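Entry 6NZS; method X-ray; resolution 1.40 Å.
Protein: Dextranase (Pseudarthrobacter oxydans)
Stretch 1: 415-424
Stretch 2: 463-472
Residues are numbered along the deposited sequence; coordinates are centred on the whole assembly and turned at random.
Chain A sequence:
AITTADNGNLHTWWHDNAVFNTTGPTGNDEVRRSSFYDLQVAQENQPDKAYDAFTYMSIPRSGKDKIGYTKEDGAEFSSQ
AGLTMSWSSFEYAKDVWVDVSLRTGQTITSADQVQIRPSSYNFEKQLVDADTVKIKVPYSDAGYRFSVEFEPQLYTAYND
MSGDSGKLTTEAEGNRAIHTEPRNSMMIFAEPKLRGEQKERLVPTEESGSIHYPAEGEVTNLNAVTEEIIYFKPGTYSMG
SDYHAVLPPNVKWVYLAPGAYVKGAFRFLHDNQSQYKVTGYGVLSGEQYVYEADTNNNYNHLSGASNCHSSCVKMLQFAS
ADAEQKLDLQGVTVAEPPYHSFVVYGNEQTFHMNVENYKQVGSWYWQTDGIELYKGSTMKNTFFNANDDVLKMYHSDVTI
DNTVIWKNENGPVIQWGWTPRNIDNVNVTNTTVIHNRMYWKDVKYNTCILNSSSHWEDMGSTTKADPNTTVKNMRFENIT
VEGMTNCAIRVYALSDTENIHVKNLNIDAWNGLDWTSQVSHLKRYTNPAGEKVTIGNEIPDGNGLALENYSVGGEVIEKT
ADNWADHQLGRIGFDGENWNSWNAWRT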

ATOM      1  N   GLN A 415      -3.267   7.609   8.375  1.00  9.74           N
ATOM      2  CA  GLN A 415      -4.566   8.109   8.827  1.00 10.08           C
ATOM      3  C   GLN A 415      -4.844   7.627  10.247  1.00 11.08           C
ATOM      4  O   GLN A 415      -4.715   6.434  10.526  1.00 12.12           O
ATOM      5  N   TRP A 416      -5.270   8.539  11.131  1.00 11.00           N
ATOM      6  CA  TRP A 416      -5.818   8.129  12.424  1.00 10.78           C
ATOM      7  C   TRP A 416      -7.117   8.843  12.775  1.00 11.67           C
ATOM      8  O   TRP A 416      -7.627   8.664  13.892  1.00 13.14           O
ATOM      9  N   GLY A 417      -7.684   9.617  11.850  1.00 12.34           N
ATOM     10  CA  GLY A 417      -8.923  10.335  12.091  1.00 11.96           C
ATOM     11  C   GLY A 417     -10.175   9.598  11.659  1.00 13.13           C
ATOM     12  O   GLY A 417     -10.279   8.375  11.838  1.00 12.52           O
ATOM     13  N   TRP A 418     -11.128  10.351  11.089  1.00 12.40           N
ATOM     14  CA  TRP A 418     -12.455   9.908  10.639  1.00 12.93           C
ATOM     15  C   TRP A 418     -13.479   9.757  11.765  1.00 14.03           C
ATOM     16  O   TRP A 418     -14.672   9.978  11.538  1.00 14.33           O
ATOM     17  N   THR A 419     -13.051   9.316  12.943  1.00 12.93           N
ATOM     18  CA  THR A 419     -13.913   9.232  14.118  1.00 15.78           C
ATOM     19  C   THR A 419     -13.053   9.519  15.337  1.00 15.54           C
ATOM     20  O   THR A 419     -11.825   9.387  15.276  1.00 13.96           O
ATOM     21  N   PRO A 420     -13.660   9.888  16.467  1.00 14.45           N
ATOM     22  CA  PRO A 420     -12.902   9.874  17.723  1.00 14.57           C
ATOM     23  C   PRO A 420     -12.415   8.459  18.011  1.00 15.04           C
ATOM     24  O   PRO A 420     -13.092   7.477  17.699  1.00 16.18           O
ATOM     25  N   ARG A 421     -11.213   8.354  18.585  1.00 13.21           N
ATOM     26  CA  ARG A 421     -10.601   7.058  18.843  1.00 14.21           C
ATOM     27  C   ARG A 421      -9.857   7.091  20.169  1.00 14.17           C
ATOM     28  O   ARG A 421      -9.447   8.151  20.648  1.00 14.50           O
ATOM     29  N   ASN A 422      -9.688   5.899  20.755  1.00 14.58           N
ATOM     30  CA  ASN A 422      -8.834   5.679  21.919  1.00 13.27           C
ATOM     31  C   ASN A 422      -7.640   4.852  21.453  1.00 14.19           C
ATOM     32  O   ASN A 422      -7.789   3.666  21.134  1.00 15.43           O
ATOM     33  N   ILE A 423      -6.465   5.481  21.400  1.00 13.57           N
ATOM     34  CA  ILE A 423      -5.252   4.860  20.881  1.00 13.68           C
ATOM     35  C   ILE A 423      -4.091   5.203  21.800  1.00 12.83           C
ATOM     36  O   ILE A 423      -3.935   6.359  22.208  1.00 15.17           O
ATOM     37  N   ASP A 424      -3.252   4.206  22.085  1.00 13.11           N
ATOM     38  CA  ASP A 424      -2.045   4.385  22.881  1.00 12.25           C
ATOM     39  C   ASP A 424      -0.969   3.450  22.339  1.00 13.72           C
ATOM     40  O   ASP A 424      -1.260   2.303  21.995  1.00 14.50           O
ATOM     41  N   THR A 463     -18.078  19.933  15.058  1.00 19.74           N
ATOM     42  CA  THR A 463     -18.723  19.524  16.301  1.00 19.97           C
ATOM     43  C   THR A 463     -18.827  18.010  16.438  1.00 21.98           C
ATOM     44  O   THR A 463     -19.678  17.515  17.187  1.00 21.93           O
ATOM     45  N   LYS A 464     -17.966  17.265  15.747  1.00 18.03           N
ATOM     46  CA  LYS A 464     -18.023  15.811  15.719  1.00 20.24           C
ATOM     47  C   LYS A 464     -16.953  15.152  16.583  1.00 17.19           C
ATOM     48  O   LYS A 464     -16.767  13.935  16.491  1.00 19.47           O
ATOM     49  N   ALA A 465     -16.250  15.920  17.409  1.00 16.03           N
ATOM     50  CA  ALA A 465     -15.195  15.395  18.265  1.00 15.33           C
ATOM     51  C   ALA A 465     -15.772  14.865  19.578  1.00 20.34           C
ATOM     52  O   ALA A 465     -16.934  15.102  19.920  1.00 18.90           O
ATOM     53  N   ASP A 466     -14.939  14.127  20.312  1.00 15.48           N
ATOM     54  CA  ASP A 466     -15.292  13.595  21.630  1.00 17.39           C
ATOM     55  C   ASP A 466     -14.138  13.835  22.592  1.00 17.97           C
ATOM     56  O   ASP A 466     -13.133  13.101  22.560  1.00 17.44           O
ATOM     57  N   PRO A 467     -14.244  14.835  23.471  1.00 19.58           N
ATOM     58  CA  PRO A 467     -13.168  15.090  24.443  1.00 18.93           C
ATOM     59  C   PRO A 467     -12.947  13.959  25.435  1.00 19.58           C
ATOM     60  O   PRO A 467     -11.941  13.985  26.155  1.00 20.85           O
ATOM     61  N   ASN A 468     -13.841  12.978  25.494  1.00 20.38           N
ATOM     62  CA  ASN A 468     -13.677  11.836  26.380  1.00 21.08           C
ATOM     63  C   ASN A 468     -12.952  10.675  25.717  1.00 21.90           C
ATOM     64  O   ASN A 468     -12.968   9.565  26.253  1.00 19.79           O
ATOM     65  N   THR A 469     -12.318  10.905  24.566  1.00 18.16           N
ATOM     66  CA  THR A 469     -11.451   9.930  23.924  1.00 16.83           C
ATOM     67  C   THR A 469     -10.063  10.544  23.781  1.00 15.95           C
ATOM     68  O   THR A 469      -9.915  11.769  23.758  1.00 15.62           O
ATOM     69  N   THR A 470      -9.044   9.683  23.707  1.00 14.32           N
ATOM     70  CA  THR A 470      -7.660  10.141  23.661  1.00 14.77           C
ATOM     71  C   THR A 470      -6.852   9.318  22.669  1.00 14.23           C
ATOM     72  O   THR A 470      -6.854   8.084  22.731  1.00 13.49           O
ATOM     73  N   VAL A 471      -6.157  10.013  21.770  1.00 13.34           N
ATOM     74  CA  VAL A 471      -5.141   9.438  20.894  1.00 14.39           C
ATOM     75  C   VAL A 471      -3.793   9.912  21.425  1.00 11.88           C
ATOM     76  O   VAL A 471      -3.533  11.122  21.469  1.00 13.36           O
ATOM     77  N   LYS A 472      -2.934   8.978  21.837  1.00 13.19           N
ATOM     78  CA  LYS A 472      -1.696   9.395  22.484  1.00 12.95           C
ATOM     79  C   LYS A 472      -0.550   8.429  22.212  1.00 12.46           C
ATOM     80  O   LYS A 472      -0.749   7.255  21.888  1.00 12.69           O
TER

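The most distinctive feature of this contact is that the Asn422 side chain takes up the pairing between the two stretches just before their parallel strand register begins. Its CA-to-CB bond points away overall, but with chi1 in m (-76°) the amide end comes nearer: Asn422 OD1 accepts a hydrogen bond from Thr470 N at 3.0 Å. The other branch serves a solvent link, for water 1 accepts from Asn422 ND2 at 3.1 Å and donates to Asn468 O at 2.6 Å. Main-chain pairing then takes over, with Ile423 N donating to Thr470 O (2.9 Å) and Lys472 N to Ile423 O (2.8 Å).

Ile423 and Val471 are paired in this register, so their side chains fall on the same face of the sheet. Val471, chi1 t, is buried and loses more area to the opposing stretch than any other residue here. Its CG2 lies 4.1 Å from CD1 of Ile423 (m, t), while its CG1 meets CD1 of Trp416 at 3.9 Å; Trp416, chi1 p, points toward the second stretch. The Arg421 CA-to-CB bond points away overall, though Arg421 CB still touches Val471 CG2 (4.2 Å); its guanidinium turns back to its own stretch, where NE and NH2 both donate to Gly417 O (3.0 and 2.9 Å).

Pro420 packs against the turn from Asp466 to Thr469. Its CB lies 3.7 Å from Asp466 CB and 3.5 Å from Thr469 OG1, and its CG is 3.7 Å from Lys464 O. Within the turn, Thr469 OG1, with chi1 p, donates to Asp466 O (2.8 Å), and Asp466 OD1 accepts from Asn468 N (2.9 Å).

Beyond the apolar pair, the extended Lys472 side chain (p, t, t, t) runs beside Asp424 (chi1 t). Asp424 OD2 approaches Lys472 CE to 3.5 Å but remains 4.2 Å from Lys472 NZ, too far for a salt bridge.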

ATOM      1  CB  GLN A 415      -5.659   7.546   7.916  1.00 11.12           C
ATOM      2  CG  GLN A 415      -7.086   7.961   8.289  1.00 11.29           C
ATOM      3  CD  GLN A 415      -7.293   9.444   8.125  1.00 10.55           C
ATOM      4  OE1 GLN A 415      -7.384  10.186   9.101  1.00 11.77           O
ATOM      5  NE2 GLN A 415      -7.341   9.897   6.872  1.00 10.27           N
ATOM      6  CB  TRP A 416      -4.792   8.218  13.569  1.00 12.17           C
ATOM      7  CG  TRP A 416      -4.385   9.599  13.998  1.00 12.75           C
ATOM      8  CD1 TRP A 416      -5.042  10.424  14.874  1.00 12.03           C
ATOM      9  CD2 TRP A 416      -3.203  10.305  13.594  1.00 12.29           C
ATOM     10  NE1 TRP A 416      -4.338  11.597  15.033  1.00 12.25           N
ATOM     11  CE2 TRP A 416      -3.209  11.551  14.257  1.00 12.15           C
ATOM     12  CE3 TRP A 416      -2.131   9.996  12.748  1.00 12.40           C
ATOM     13  CZ2 TRP A 416      -2.189  12.491  14.096  1.00 12.27           C
ATOM     14  CZ3 TRP A 416      -1.122  10.939  12.577  1.00 14.55           C
ATOM     15  CH2 TRP A 416      -1.162  12.171  13.246  1.00 14.40           C
ATOM     16  CB  TRP A 418     -12.427   8.629   9.795  1.00 13.19           C
ATOM     17  CG  TRP A 418     -11.768   8.729   8.433  1.00 11.77           C
ATOM     18  CD1 TRP A 418     -10.689   8.007   7.996  1.00 12.31           C
ATOM     19  CD2 TRP A 418     -12.182   9.547   7.322  1.00 11.93           C
ATOM     20  NE1 TRP A 418     -10.391   8.344   6.694  1.00 13.08           N
ATOM     21  CE2 TRP A 418     -11.289   9.285   6.259  1.00 11.86           C
ATOM     22  CE3 TRP A 418     -13.203  10.489   7.134  1.00 12.81           C
ATOM     23  CZ2 TRP A 418     -11.395   9.915   5.019  1.00 10.98           C
ATOM     24  CZ3 TRP A 418     -13.310  11.114   5.895  1.00 12.35           C
ATOM     25  CH2 TRP A 418     -12.401  10.830   4.857  1.00 11.64           C
ATOM     26  CB  THR A 419     -14.551   7.836  14.289  1.00 16.83           C
ATOM     27  OG1 THR A 419     -13.559   6.875  14.687  1.00 18.03           O
ATOM     28  CG2 THR A 419     -15.241   7.339  13.038  1.00 22.10           C
ATOM     29  CB  PRO A 420     -13.934  10.328  18.769  1.00 15.83           C
ATOM     30  CG  PRO A 420     -14.959  11.077  17.985  1.00 16.49           C
ATOM     31  CD  PRO A 420     -15.033  10.390  16.657  1.00 15.72           C
ATOM     32  CB  ARG A 421      -9.628   6.652  17.720  1.00 13.48           C
ATOM     33  CG  ARG A 421     -10.295   6.498  16.371  1.00 12.64           C
ATOM     34  CD  ARG A 421      -9.295   6.119  15.271  1.00 12.46           C
ATOM     35  NE  ARG A 421      -9.879   6.278  13.939  1.00 11.95           N
ATOM     36  CZ  ARG A 421     -10.704   5.405  13.369  1.00 13.47           C
ATOM     37  NH1 ARG A 421     -11.053   4.287  14.008  1.00 14.33           N
ATOM     38  NH2 ARG A 421     -11.187   5.646  12.158  1.00 14.31           N
ATOM     39  CB  ASN A 422      -9.602   4.955  23.024  1.00 14.53           C
ATOM     40  CG  ASN A 422     -10.556   5.869  23.757  1.00 15.29           C
ATOM     41  OD1 ASN A 422     -10.211   6.990  24.117  1.00 17.42           O
ATOM     42  ND2 ASN A 422     -11.778   5.388  23.983  1.00 19.10           N
ATOM     43  CB  ILE A 423      -4.931   5.363  19.459  1.00 12.22           C
ATOM     44  CG1 ILE A 423      -6.070   5.035  18.498  1.00 13.85           C
ATOM     45  CG2 ILE A 423      -3.615   4.770  18.974  1.00 14.01           C
ATOM     46  CD1 ILE A 423      -5.907   5.692  17.134  1.00 13.70           C
ATOM     47  CB  ASP A 424      -2.361   4.035  24.346  1.00 12.29           C
ATOM     48  CG  ASP A 424      -1.263   4.435  25.332  1.00 17.93           C
ATOM     49  OD1 ASP A 424      -0.247   5.055  24.974  1.00 16.11           O
ATOM     50  OD2 ASP A 424      -1.444   4.114  26.531  1.00 21.89           O
ATOM     51  CB  THR A 463     -20.104  20.173  16.431  1.00 21.40           C
ATOM     52  OG1 THR A 463     -20.923  19.794  15.312  1.00 22.73           O
ATOM     53  CG2 THR A 463     -19.968  21.683  16.477  1.00 21.76           C
ATOM     54  CB  LYS A 464     -17.909  15.309  14.277  1.00 22.24           C
ATOM     55  CG  LYS A 464     -18.936  15.899  13.317  1.00 24.59           C
ATOM     56  CD  LYS A 464     -20.324  15.346  13.591  1.00 25.85           C
ATOM     57  CE  LYS A 464     -20.547  14.013  12.900  1.00 28.67           C
ATOM     58  NZ  LYS A 464     -21.909  13.460  13.203  1.00 31.55           N
ATOM     59  CB  ALA A 465     -14.154  16.476  18.551  1.00 16.48           C
ATOM     60  CB  ASP A 466     -15.633  12.111  21.553  1.00 16.50           C
ATOM     61  CG  ASP A 466     -16.223  11.571  22.852  1.00 20.23           C
ATOM     62  OD1 ASP A 466     -16.197  12.290  23.871  1.00 21.13           O
ATOM     63  OD2 ASP A 466     -16.700  10.414  22.842  1.00 22.39           O
ATOM     64  CB  PRO A 467     -13.631  16.366  25.163  1.00 23.31           C
ATOM     65  CG  PRO A 467     -14.659  16.974  24.258  1.00 26.74           C
ATOM     66  CD  PRO A 467     -15.328  15.824  23.570  1.00 21.49           C
ATOM     67  CB  ASN A 468     -15.030  11.393  26.941  1.00 23.27           C
ATOM     68  CG  ASN A 468     -15.702  12.483  27.750  1.00 27.62           C
ATOM     69  OD1 ASN A 468     -15.042  13.229  28.473  1.00 30.53           O
ATOM     70  ND2 ASN A 468     -17.020  12.583  27.631  1.00 36.45           N
ATOM     71  CB  THR A 469     -11.996   9.519  22.548  1.00 16.87           C
ATOM     72  OG1 THR A 469     -12.065  10.668  21.693  1.00 16.58           O
ATOM     73  CG2 THR A 469     -13.392   8.913  22.679  1.00 16.90           C
ATOM     74  CB  THR A 470      -7.006  10.059  25.044  1.00 17.76           C
ATOM     75  OG1 THR A 470      -7.791  10.806  25.979  1.00 18.56           O
ATOM     76  CG2 THR A 470      -5.616  10.651  25.006  1.00 17.88           C
ATOM     77  CB  VAL A 471      -5.359   9.893  19.442  1.00 12.79           C
ATOM     78  CG1 VAL A 471      -4.183   9.487  18.561  1.00 14.07           C
ATOM     79  CG2 VAL A 471      -6.671   9.332  18.916  1.00 13.94           C
ATOM     80  CB  LYS A 472      -1.890   9.580  23.996  1.00 14.61           C
ATOM     81  CG  LYS A 472      -2.267   8.304  24.723  1.00 16.31           C
ATOM     82  CD  LYS A 472      -2.464   8.573  26.207  1.00 20.39           C
ATOM     83  CE  LYS A 472      -2.754   7.285  26.949  1.00 22.65           C
ATOM     84  NZ  LYS A 472      -3.091   7.561  28.372  1.00 28.90           N
TER
HETATM   85  O   HOH W   1     -13.635   7.041  25.860  1.00 25.20           O